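Local atomic coordinates of pectate lyase (Bacillus, PDB entry 3VMV), a protein that probably cleaves pectate (polygalacturonate) chains by elimination, as a secreted polysaccharide lyase of family 1. Residues Q5-M10 and T299-Y304; H136-S141 and W169-N174; M218-F223 and Q305-T310; R238-N243 and Y276-G281. All coordinates share one frame; numbering follows the deposited sequence.

Overall arrangement
From the N terminus, the chain lays down 5-10 as a short turn against the outside of a parallel beta-helix, and it meets 299-304 only after all the coils are built. Contact 1 therefore spans most of the chain and encloses contacts 2 and 4. Contact 2 joins two successive coils at 136-141 and 169-174. Contact 3 opens afterwards at 218-223 and closes at 305-310, just past 299-304, so contacts 1 and 3 cross. Within contact 3 lies contact 4, which adds strand 276-280 to strand 238-242, itself the neighbour of strand 215-219. Contacts 1, 3 and 4 touch one another; contact 2 stands apart, its centre about 17 Å from that of contact 3.

Contact 1: Q5-M10 and T299-Y304; sequences QGYASM and TPPYSY
G6, whose CA lies against the ring of Y302, has its carbonyl oxygen gripped twice by one residue: S9 OG bonds to G6 O at 2.7 Å, in the carbonyl plane, and S9 N bonds to the same oxygen. This fixes a 3-10 turn at the N terminus, packed with the late loop 299-304 on the outside of a right-handed parallel beta-helix. Y302 is the centrepiece. G6 CA stands 3.4 Å from its ring centroid in a CH-pi contact, and P300 CB covers the opposite face toward the rim. The ring edge drives into the face of Y7, a T-shaped pair with planes at 86°, CE2 of Y302 lying over the centre of the Y7 ring. Y302 OH is anchored by H217 and T195 of neighbouring strands. An alanine in place of Y7 would probably leave a gap beside Y302 CE2 and P301 CD. M10 adds a Met-aromatic contact at the same edge, its SD 3.9 Å from the adjacent atom Y302 CD2. Near the Q5 end, a water accepts from G6 N at 2.9 Å and donates to S303 O at 2.6 Å.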
# COMPACT_ATOMS: atom_id res chain seq x y z
N GLN A 5 8.02 -9.75 5.94
CA GLN A 5 7.07 -10.78 6.31
C GLN A 5 6.03 -10.95 5.23
O GLN A 5 5.80 -10.04 4.43
CB GLN A 5 6.33 -10.45 7.62
CG GLN A 5 7.17 -10.54 8.89
CD GLN A 5 6.32 -10.95 10.11
OE1 GLN A 5 5.90 -10.11 10.92
NE2 GLN A 5 6.08 -12.24 10.25
N GLY A 6 5.37 -12.11 5.19
CA GLY A 6 4.16 -12.23 4.39
C GLY A 6 4.41 -12.47 2.91
O GLY A 6 5.39 -13.06 2.50
N TYR A 7 3.47 -12.01 2.10
CA TYR A 7 3.46 -12.47 0.72
C TYR A 7 4.70 -12.04 -0.10
O TYR A 7 5.12 -12.79 -0.99
CB TYR A 7 2.19 -11.99 0.04
CG TYR A 7 0.99 -12.87 0.28
CD1 TYR A 7 0.95 -14.18 -0.20
CD2 TYR A 7 -0.14 -12.37 0.94
CE1 TYR A 7 -0.20 -14.97 -0.01
CE2 TYR A 7 -1.29 -13.11 1.07
CZ TYR A 7 -1.31 -14.42 0.61
OH TYR A 7 -2.45 -15.18 0.77
N ALA A 8 5.32 -10.89 0.18
CA ALA A 8 6.51 -10.51 -0.58
C ALA A 8 7.70 -11.45 -0.30
O ALA A 8 8.67 -11.44 -1.03
CB ALA A 8 6.88 -9.02 -0.33
N SER A 9 7.60 -12.27 0.75
CA SER A 9 8.65 -13.24 1.08
C SER A 9 8.54 -14.50 0.24
O SER A 9 9.47 -15.31 0.21
CB SER A 9 8.66 -13.58 2.57
OG SER A 9 7.65 -14.52 2.91
N MET A 10 7.40 -14.69 -0.41
CA MET A 10 7.16 -15.87 -1.24
C MET A 10 7.65 -15.59 -2.64
O MET A 10 8.18 -14.51 -2.92
CB MET A 10 5.67 -16.21 -1.29
CG MET A 10 5.08 -16.49 0.11
SD MET A 10 3.41 -17.07 0.12
CE MET A 10 3.56 -18.69 -0.60
N THR A 299 -6.76 -18.60 5.55
CA THR A 299 -5.51 -18.26 6.22
C THR A 299 -4.40 -18.28 5.15
O THR A 299 -4.43 -19.12 4.23
CB THR A 299 -5.27 -19.39 7.26
OG1 THR A 299 -6.35 -19.38 8.21
CG2 THR A 299 -4.00 -19.22 8.00
N PRO A 300 -3.41 -17.37 5.24
CA PRO A 300 -2.42 -17.28 4.18
C PRO A 300 -1.38 -18.40 4.28
O PRO A 300 -1.14 -18.99 5.35
CB PRO A 300 -1.75 -15.91 4.44
CG PRO A 300 -1.87 -15.75 5.98
CD PRO A 300 -3.21 -16.34 6.29
N PRO A 301 -0.77 -18.70 3.16
CA PRO A 301 0.13 -19.85 3.03
C PRO A 301 1.56 -19.60 3.45
O PRO A 301 2.43 -20.18 2.83
CB PRO A 301 0.07 -20.14 1.53
CG PRO A 301 -0.13 -18.79 0.92
CD PRO A 301 -1.02 -18.04 1.87
N TYR A 302 1.82 -18.77 4.44
CA TYR A 302 3.20 -18.50 4.81
C TYR A 302 3.34 -18.48 6.33
O TYR A 302 2.36 -18.33 7.04
CB TYR A 302 3.71 -17.17 4.20
CG TYR A 302 2.80 -15.96 4.44
CD1 TYR A 302 2.63 -15.43 5.72
CD2 TYR A 302 2.09 -15.37 3.39
CE1 TYR A 302 1.81 -14.33 5.94
CE2 TYR A 302 1.26 -14.26 3.62
CZ TYR A 302 1.15 -13.75 4.88
OH TYR A 302 0.33 -12.64 5.07
N SER A 303 4.59 -18.63 6.78
CA SER A 303 4.93 -18.48 8.20
C SER A 303 4.98 -17.01 8.55
O SER A 303 5.39 -16.19 7.73
CB SER A 303 6.30 -19.11 8.42
OG SER A 303 6.30 -20.49 8.08
N TYR A 304 4.65 -16.67 9.80
CA TYR A 304 4.74 -15.29 10.23
C TYR A 304 4.69 -15.25 11.77
O TYR A 304 4.35 -16.24 12.43
CB TYR A 304 3.63 -14.42 9.60
CG TYR A 304 2.22 -14.81 10.00
CD1 TYR A 304 1.53 -14.13 11.00
CD2 TYR A 304 1.57 -15.89 9.37
CE1 TYR A 304 0.25 -14.50 11.40
CE2 TYR A 304 0.27 -16.26 9.73
CZ TYR A 304 -0.39 -15.57 10.77
OH TYR A 304 -1.66 -15.96 11.10
O HOH W 1 6.39 -13.83 7.23

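Contact 2: H136-S141 and W169-N174; sequences HNEFYS and WNKFEN
H136 and W169 run alongside each other with their ring planes only 4° apart, but slid so far that the rings barely overlap; what covers the histidine is W169 CB, 3.4 Å from the centroid of the H136 ring and over its face. Side chains in register lie alongside one another through the two parallel strands that follow, from successive coils of the beta-helix. N137 and N170 lie alongside, and N170 OD1 accepts N137 N at 2.8 Å. Since N199 OD1 likewise receives N170 N, this is part of an asparagine stack that repeats from coil to coil. F139 and F172, on the buried face, meet obliquely: their planes are 48° apart, and F139 CD2 sits over the rim of the F172 ring, 3.5 Å from CE1. F201 of the next coil continues the row beyond F172. On the other face E138 and K171 extend together, CG of each beside its backbone N, and their methylene and carboxylate carbons touch. Their charges stay beyond a salt bridge and are joined by a water that donates to E138 OE2 and accepts from K171 NZ; E138 OE2 also takes the backbone N of V322. Backbone bonds link K171 N to N137 O, F139 N to K171 O and E173 N to F139 O. At the corner, S141 N reaches N174 O at 2.9 Å from 37° above the carbonyl plane.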
# COMPACT_ATOMS: atom_id res chain seq x y z
N HIS A 136 7.87 1.15 6.11
CA HIS A 136 8.38 2.28 6.89
C HIS A 136 8.31 3.61 6.17
O HIS A 136 9.19 4.44 6.29
CB HIS A 136 9.80 2.00 7.43
CG HIS A 136 9.81 1.21 8.70
ND1 HIS A 136 10.08 -0.14 8.74
CD2 HIS A 136 9.55 1.58 9.98
CE1 HIS A 136 10.05 -0.56 10.00
NE2 HIS A 136 9.71 0.46 10.77
N ASN A 137 7.20 3.81 5.45
CA ASN A 137 6.93 5.07 4.78
C ASN A 137 5.80 5.83 5.45
O ASN A 137 5.13 5.31 6.35
CB ASN A 137 6.54 4.80 3.35
CG ASN A 137 7.53 3.88 2.63
OD1 ASN A 137 7.15 2.73 2.20
ND2 ASN A 137 8.72 4.33 2.44
N GLU A 138 5.54 7.04 4.96
CA GLU A 138 4.39 7.82 5.41
C GLU A 138 3.72 8.37 4.18
O GLU A 138 4.38 8.91 3.31
CB GLU A 138 4.79 8.94 6.38
CG GLU A 138 5.41 8.34 7.64
CD GLU A 138 5.71 9.32 8.75
OE1 GLU A 138 5.14 10.45 8.79
OE2 GLU A 138 6.51 8.97 9.65
N PHE A 139 2.40 8.26 4.16
CA PHE A 139 1.59 8.67 3.02
C PHE A 139 0.45 9.50 3.52
O PHE A 139 -0.23 9.10 4.48
CB PHE A 139 1.00 7.45 2.31
CG PHE A 139 2.03 6.38 1.95
CD1 PHE A 139 3.00 6.63 1.00
CD2 PHE A 139 1.97 5.13 2.55
CE1 PHE A 139 3.96 5.67 0.65
CE2 PHE A 139 2.91 4.14 2.20
CZ PHE A 139 3.90 4.40 1.26
N TYR A 140 0.17 10.64 2.89
CA TYR A 140 -0.90 11.48 3.41
C TYR A 140 -1.33 12.51 2.37
O TYR A 140 -0.59 12.75 1.40
CB TYR A 140 -0.49 12.16 4.73
CG TYR A 140 0.80 12.93 4.73
CD1 TYR A 140 0.81 14.32 4.52
CD2 TYR A 140 2.01 12.28 4.97
CE1 TYR A 140 1.98 15.03 4.58
CE2 TYR A 140 3.21 13.00 5.01
CZ TYR A 140 3.17 14.37 4.82
OH TYR A 140 4.32 15.15 4.82
N SER A 141 -2.49 13.12 2.57
CA SER A 141 -2.85 14.31 1.78
C SER A 141 -3.65 15.22 2.70
O SER A 141 -3.06 15.75 3.65
CB SER A 141 -3.55 13.98 0.44
OG SER A 141 -4.83 13.41 0.60
N TRP A 169 4.54 -1.42 8.32
CA TRP A 169 5.16 -0.36 9.13
C TRP A 169 5.00 1.06 8.57
O TRP A 169 5.81 1.91 8.86
CB TRP A 169 6.66 -0.65 9.40
CG TRP A 169 6.82 -1.92 10.23
CD1 TRP A 169 7.25 -3.15 9.78
CD2 TRP A 169 6.61 -2.04 11.65
NE1 TRP A 169 7.32 -4.03 10.86
CE2 TRP A 169 6.92 -3.39 12.00
CE3 TRP A 169 6.18 -1.16 12.65
CZ2 TRP A 169 6.81 -3.87 13.33
CZ3 TRP A 169 6.10 -1.64 13.98
CH2 TRP A 169 6.41 -2.99 14.28
N ASN A 170 3.96 1.29 7.77
CA ASN A 170 3.78 2.61 7.19
C ASN A 170 2.75 3.39 7.95
O ASN A 170 1.95 2.82 8.69
CB ASN A 170 3.25 2.49 5.75
CG ASN A 170 4.15 1.64 4.85
OD1 ASN A 170 5.21 2.10 4.43
ND2 ASN A 170 3.68 0.43 4.49
N LYS A 171 2.75 4.70 7.76
CA LYS A 171 1.61 5.51 8.25
C LYS A 171 0.84 5.98 7.02
O LYS A 171 1.44 6.42 6.05
CB LYS A 171 2.09 6.73 9.01
CG LYS A 171 2.88 6.36 10.29
CD LYS A 171 3.20 7.65 11.08
CE LYS A 171 3.88 7.29 12.42
NZ LYS A 171 4.10 8.55 13.21
N PHE A 172 -0.49 5.80 7.07
CA PHE A 172 -1.41 6.32 6.05
C PHE A 172 -2.34 7.26 6.82
O PHE A 172 -3.06 6.82 7.72
CB PHE A 172 -2.29 5.19 5.51
CG PHE A 172 -1.58 4.17 4.66
CD1 PHE A 172 -1.66 4.24 3.27
CD2 PHE A 172 -0.83 3.13 5.24
CE1 PHE A 172 -1.05 3.31 2.45
CE2 PHE A 172 -0.22 2.19 4.44
CZ PHE A 172 -0.30 2.29 3.02
N GLU A 173 -2.35 8.56 6.51
CA GLU A 173 -3.10 9.49 7.32
C GLU A 173 -3.70 10.56 6.45
O GLU A 173 -3.20 10.87 5.38
CB GLU A 173 -2.18 10.18 8.32
CG GLU A 173 -1.40 9.21 9.23
CD GLU A 173 -0.75 9.92 10.43
OE1 GLU A 173 0.50 9.90 10.53
OE2 GLU A 173 -1.48 10.47 11.30
N ASN A 174 -4.78 11.14 6.96
CA ASN A 174 -5.33 12.38 6.41
C ASN A 174 -5.61 12.28 4.94
O ASN A 174 -4.99 12.99 4.12
CB ASN A 174 -4.39 13.58 6.70
CG ASN A 174 -4.00 13.66 8.18
OD1 ASN A 174 -4.79 13.35 9.05
ND2 ASN A 174 -2.78 14.13 8.44
O HOH W 2 2.17 10.67 8.47
O HOH W 3 6.41 9.25 12.21
O HOH W 4 -1.83 15.86 6.13

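Contact 3: M218-F223 and Q305-T310; sequences MFNNYF and QVQSAT
N220 holds its CG beside its own backbone N, chi1 -73°, and F219 turns its CG between backbone N and carbonyl carbon, chi1 67°; the N220 amide meets the backbone of Q307, and the F219 ring lies beside V306. Here a corner of the parallel beta-helix, between strands 215-219 and 222-226, receives the loop leading into helix 309-319. N220 CG comes within 3.7 Å of Q307 N and 3.8 Å of Q307 O, and the side chains of N220 and Q307 cross at about a right angle. An alanine at N220 would probably leave the Q307 backbone without the amide packed against it and open a gap beside V306 CG2. Q307 has other anchors: OE1 bonds to H198 and NE2 to S315 of the helix. S308 is the N-cap of that helix; its hydroxyl caps a backbone N and its own N bonds to Q311 OE1, as in a capping box. V306 CG2, anti to its backbone N, packs 3.9 Å from F219 CD1. F219, stacked with H197 and H217, meets the loop again where its CE1 lies 3.4 Å from Q305 O.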
# COMPACT_ATOMS: atom_id res chain seq x y z
N MET A 218 -4.35 -9.07 6.72
CA MET A 218 -4.09 -7.85 7.48
C MET A 218 -3.91 -8.22 8.94
O MET A 218 -4.88 -8.72 9.56
CB MET A 218 -5.24 -6.88 7.35
CG MET A 218 -5.60 -6.60 5.90
SD MET A 218 -6.73 -5.19 5.73
CE MET A 218 -5.64 -3.79 5.97
N PHE A 219 -2.69 -8.04 9.44
CA PHE A 219 -2.47 -8.30 10.87
C PHE A 219 -1.72 -7.20 11.58
O PHE A 219 -0.83 -6.55 11.01
CB PHE A 219 -1.81 -9.69 11.12
CG PHE A 219 -0.37 -9.83 10.61
CD1 PHE A 219 0.70 -9.68 11.49
CD2 PHE A 219 -0.11 -10.17 9.29
CE1 PHE A 219 2.01 -9.86 11.09
CE2 PHE A 219 1.22 -10.33 8.85
CZ PHE A 219 2.29 -10.19 9.75
N ASN A 220 -2.07 -6.98 12.85
CA ASN A 220 -1.29 -6.08 13.70
C ASN A 220 -1.25 -4.66 13.16
O ASN A 220 -0.28 -3.96 13.44
CB ASN A 220 0.15 -6.60 13.92
CG ASN A 220 0.20 -7.81 14.87
OD1 ASN A 220 -0.80 -8.20 15.57
ND2 ASN A 220 1.35 -8.42 14.90
N ASN A 221 -2.30 -4.25 12.46
CA ASN A 221 -2.44 -2.82 12.10
C ASN A 221 -3.26 -2.07 13.15
O ASN A 221 -4.00 -2.70 13.93
CB ASN A 221 -3.11 -2.65 10.74
CG ASN A 221 -2.43 -3.44 9.65
OD1 ASN A 221 -1.37 -3.04 9.12
ND2 ASN A 221 -3.01 -4.58 9.30
N TYR A 222 -3.11 -0.74 13.16
CA TYR A 222 -3.82 0.16 14.06
C TYR A 222 -4.64 1.08 13.19
O TYR A 222 -4.08 1.90 12.47
CB TYR A 222 -2.78 0.94 14.88
CG TYR A 222 -3.27 1.94 15.91
CD1 TYR A 222 -4.61 2.05 16.23
CD2 TYR A 222 -2.35 2.71 16.60
CE1 TYR A 222 -5.00 3.00 17.20
CE2 TYR A 222 -2.75 3.64 17.55
CZ TYR A 222 -4.07 3.75 17.85
OH TYR A 222 -4.41 4.67 18.81
N PHE A 223 -5.96 0.86 13.22
CA PHE A 223 -6.94 1.66 12.47
C PHE A 223 -7.55 2.66 13.44
O PHE A 223 -8.00 2.26 14.54
CB PHE A 223 -8.07 0.77 11.99
CG PHE A 223 -7.70 -0.31 10.97
CD1 PHE A 223 -8.07 -0.16 9.64
CD2 PHE A 223 -7.05 -1.49 11.35
CE1 PHE A 223 -7.88 -1.17 8.70
CE2 PHE A 223 -6.83 -2.51 10.43
CZ PHE A 223 -7.22 -2.35 9.08
N GLN A 305 5.07 -14.10 12.31
CA GLN A 305 4.97 -13.84 13.74
C GLN A 305 3.93 -12.78 13.93
O GLN A 305 3.94 -11.77 13.19
CB GLN A 305 6.32 -13.34 14.25
CG GLN A 305 7.35 -14.42 14.23
CD GLN A 305 7.12 -15.43 15.33
OE1 GLN A 305 6.87 -15.07 16.49
NE2 GLN A 305 7.19 -16.72 14.98
N VAL A 306 3.06 -12.99 14.91
CA VAL A 306 1.94 -12.05 15.13
C VAL A 306 1.82 -11.71 16.60
O VAL A 306 1.82 -12.58 17.47
CB VAL A 306 0.64 -12.60 14.50
CG1 VAL A 306 0.22 -13.95 15.10
CG2 VAL A 306 -0.50 -11.58 14.65
N GLN A 307 1.79 -10.41 16.89
CA GLN A 307 1.59 -9.91 18.27
C GLN A 307 0.11 -9.89 18.63
O GLN A 307 -0.75 -10.03 17.78
CB GLN A 307 2.11 -8.48 18.36
CG GLN A 307 3.58 -8.31 18.03
CD GLN A 307 3.95 -6.84 18.15
OE1 GLN A 307 3.56 -6.03 17.33
NE2 GLN A 307 4.56 -6.48 19.25
N SER A 308 -0.20 -9.67 19.91
CA SER A 308 -1.59 -9.38 20.24
C SER A 308 -1.96 -8.02 19.64
O SER A 308 -1.08 -7.22 19.27
CB SER A 308 -1.77 -9.33 21.75
OG SER A 308 -1.14 -8.17 22.30
N ALA A 309 -3.25 -7.75 19.54
CA ALA A 309 -3.71 -6.46 19.01
C ALA A 309 -3.17 -5.31 19.83
O ALA A 309 -2.81 -4.27 19.27
CB ALA A 309 -5.24 -6.42 18.96
N THR A 310 -3.14 -5.45 21.15
CA THR A 310 -2.70 -4.32 21.97
C THR A 310 -1.20 -4.15 21.93
O THR A 310 -0.70 -3.03 21.97
CB THR A 310 -3.19 -4.43 23.41
OG1 THR A 310 -2.77 -5.69 23.97
CG2 THR A 310 -4.74 -4.34 23.46

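Contact 4: R238-N243 and Y276-G281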
# COMPACT_ATOMS: atom_id res chain seq x y z
N ARG A 238 -10.87 -12.58 -0.29
CA ARG A 238 -10.82 -13.22 1.04
C ARG A 238 -9.80 -12.50 1.88
O ARG A 238 -8.62 -12.45 1.48
CB ARG A 238 -10.39 -14.69 0.91
CG ARG A 238 -11.43 -15.49 0.12
CD ARG A 238 -11.11 -16.97 0.11
NE ARG A 238 -9.79 -17.22 -0.46
CZ ARG A 238 -9.31 -18.45 -0.60
NH1 ARG A 238 -8.12 -18.66 -1.09
NH2 ARG A 238 -10.03 -19.49 -0.19
N VAL A 239 -10.25 -11.91 2.99
CA VAL A 239 -9.30 -11.16 3.83
C VAL A 239 -9.25 -11.73 5.24
O VAL A 239 -10.30 -11.86 5.89
CB VAL A 239 -9.59 -9.62 3.83
CG1 VAL A 239 -10.94 -9.30 4.33
CG2 VAL A 239 -8.54 -8.88 4.66
N PHE A 240 -8.06 -12.18 5.65
CA PHE A 240 -7.86 -12.63 7.04
C PHE A 240 -7.49 -11.41 7.88
O PHE A 240 -6.42 -10.82 7.66
CB PHE A 240 -6.80 -13.74 7.08
CG PHE A 240 -6.52 -14.29 8.48
CD1 PHE A 240 -7.55 -14.40 9.40
CD2 PHE A 240 -5.25 -14.76 8.81
CE1 PHE A 240 -7.31 -14.96 10.65
CE2 PHE A 240 -5.01 -15.30 10.07
CZ PHE A 240 -6.03 -15.40 10.99
N VAL A 241 -8.39 -11.01 8.78
CA VAL A 241 -8.24 -9.80 9.61
C VAL A 241 -7.90 -10.28 10.99
O VAL A 241 -8.76 -10.76 11.70
CB VAL A 241 -9.52 -9.01 9.60
CG1 VAL A 241 -9.39 -7.68 10.36
CG2 VAL A 241 -9.98 -8.79 8.13
N GLU A 242 -6.61 -10.16 11.33
CA GLU A 242 -6.07 -10.84 12.52
C GLU A 242 -5.33 -9.90 13.45
O GLU A 242 -4.35 -9.22 13.08
CB GLU A 242 -5.09 -11.92 12.00
CG GLU A 242 -4.47 -12.77 13.10
CD GLU A 242 -3.38 -13.72 12.57
OE1 GLU A 242 -2.76 -13.36 11.55
OE2 GLU A 242 -3.15 -14.76 13.24
N ASN A 243 -5.79 -9.87 14.70
CA ASN A 243 -5.07 -9.14 15.75
C ASN A 243 -4.76 -7.69 15.38
O ASN A 243 -3.65 -7.19 15.56
CB ASN A 243 -3.78 -9.88 16.16
CG ASN A 243 -4.05 -11.22 16.82
OD1 ASN A 243 -5.16 -11.83 16.70
ND2 ASN A 243 -3.04 -11.73 17.53
N TYR A 276 -15.28 -11.91 1.24
CA TYR A 276 -15.35 -12.67 2.48
C TYR A 276 -14.30 -12.16 3.46
O TYR A 276 -13.31 -11.48 3.07
CB TYR A 276 -15.04 -14.13 2.19
CG TYR A 276 -15.98 -14.82 1.24
CD1 TYR A 276 -17.09 -15.50 1.70
CD2 TYR A 276 -15.73 -14.79 -0.13
CE1 TYR A 276 -17.93 -16.16 0.82
CE2 TYR A 276 -16.55 -15.43 -1.01
CZ TYR A 276 -17.65 -16.11 -0.53
OH TYR A 276 -18.51 -16.78 -1.39
N TRP A 277 -14.43 -12.55 4.73
CA TRP A 277 -13.46 -12.09 5.77
C TRP A 277 -13.39 -13.15 6.85
O TRP A 277 -14.42 -13.77 7.23
CB TRP A 277 -13.87 -10.73 6.37
CG TRP A 277 -15.38 -10.59 6.59
CD1 TRP A 277 -16.12 -10.97 7.69
CD2 TRP A 277 -16.31 -10.02 5.66
NE1 TRP A 277 -17.45 -10.66 7.50
CE2 TRP A 277 -17.60 -10.11 6.25
CE3 TRP A 277 -16.19 -9.48 4.37
CZ2 TRP A 277 -18.76 -9.65 5.60
CZ3 TRP A 277 -17.34 -9.02 3.72
CH2 TRP A 277 -18.61 -9.11 4.33
N ASN A 278 -12.19 -13.38 7.34
CA ASN A 278 -11.99 -14.28 8.46
C ASN A 278 -11.48 -13.39 9.60
O ASN A 278 -10.45 -12.72 9.43
CB ASN A 278 -10.96 -15.33 8.04
CG ASN A 278 -10.67 -16.32 9.14
OD1 ASN A 278 -11.34 -16.31 10.18
ND2 ASN A 278 -9.70 -17.19 8.91
N LEU A 279 -12.18 -13.35 10.72
CA LEU A 279 -11.86 -12.42 11.79
C LEU A 279 -11.34 -13.20 12.98
O LEU A 279 -11.99 -14.13 13.46
CB LEU A 279 -13.14 -11.67 12.21
CG LEU A 279 -13.94 -11.07 11.03
CD1 LEU A 279 -15.21 -10.33 11.50
CD2 LEU A 279 -13.11 -10.16 10.18
N ARG A 280 -10.18 -12.80 13.49
CA ARG A 280 -9.67 -13.40 14.71
C ARG A 280 -8.87 -12.40 15.53
O ARG A 280 -7.98 -11.70 14.99
CB ARG A 280 -8.78 -14.56 14.30
CG ARG A 280 -8.08 -15.27 15.40
CD ARG A 280 -7.35 -16.47 14.78
NE ARG A 280 -6.45 -17.17 15.70
CZ ARG A 280 -6.84 -18.10 16.57
NH1 ARG A 280 -8.12 -18.43 16.67
NH2 ARG A 280 -5.95 -18.68 17.37
N GLY A 281 -9.16 -12.30 16.82
CA GLY A 281 -8.25 -11.56 17.69
C GLY A 281 -8.24 -10.05 17.59
O GLY A 281 -7.39 -9.42 18.21
O HOH W 5 -3.93 -15.73 15.52
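The ring of F240 turns its edge to strand 276-280, with N278 O near the ring plane at 3.4 Å from CD1 and R280 CB farther along the same rim. E242 CB covers part of one face, and the ring of H217 meets F240 with its plane nearly parallel. CG of F240 is anti to the backbone N, chi1 -179°, and the side chain points the same way as that of N278, ring and amide planes 30° apart; N278 ND2 bonds to F298 O. The guanidinium of R280 has a water in its plane at the edge, which accepts from NE at 2.9 Å and donates to E242 OE2 at 2.6 Å, bridging opposite charges that do not themselves touch. E242 OE1 is taken up by H217 NE2. The two strands themselves form a parallel pair of the beta-helix, 16° between their directions, held by five backbone bonds from V239 N to Y276 O through to N243 N to R280 O. V241 N to N278 O, at 2.8 Å, runs nearly along the C=O axis. On the other side, V239 CG1 meets W277 CB at 3.8 Å and V241 CB meets L279 CD2 at 3.8 Å. Past the strands, N243 OD1 lies 3.3 Å from G281 CA, where a side chain would collide with it. Strand 238-242 is flanked on its other edge by strand 215-219, to which R238 adds a salt bridge with D215. V239 and V241 rest on I231 of strand 231-234, W277 and L279 on V265, and N243 ND2 bonds to Q307 O before helix 309-319.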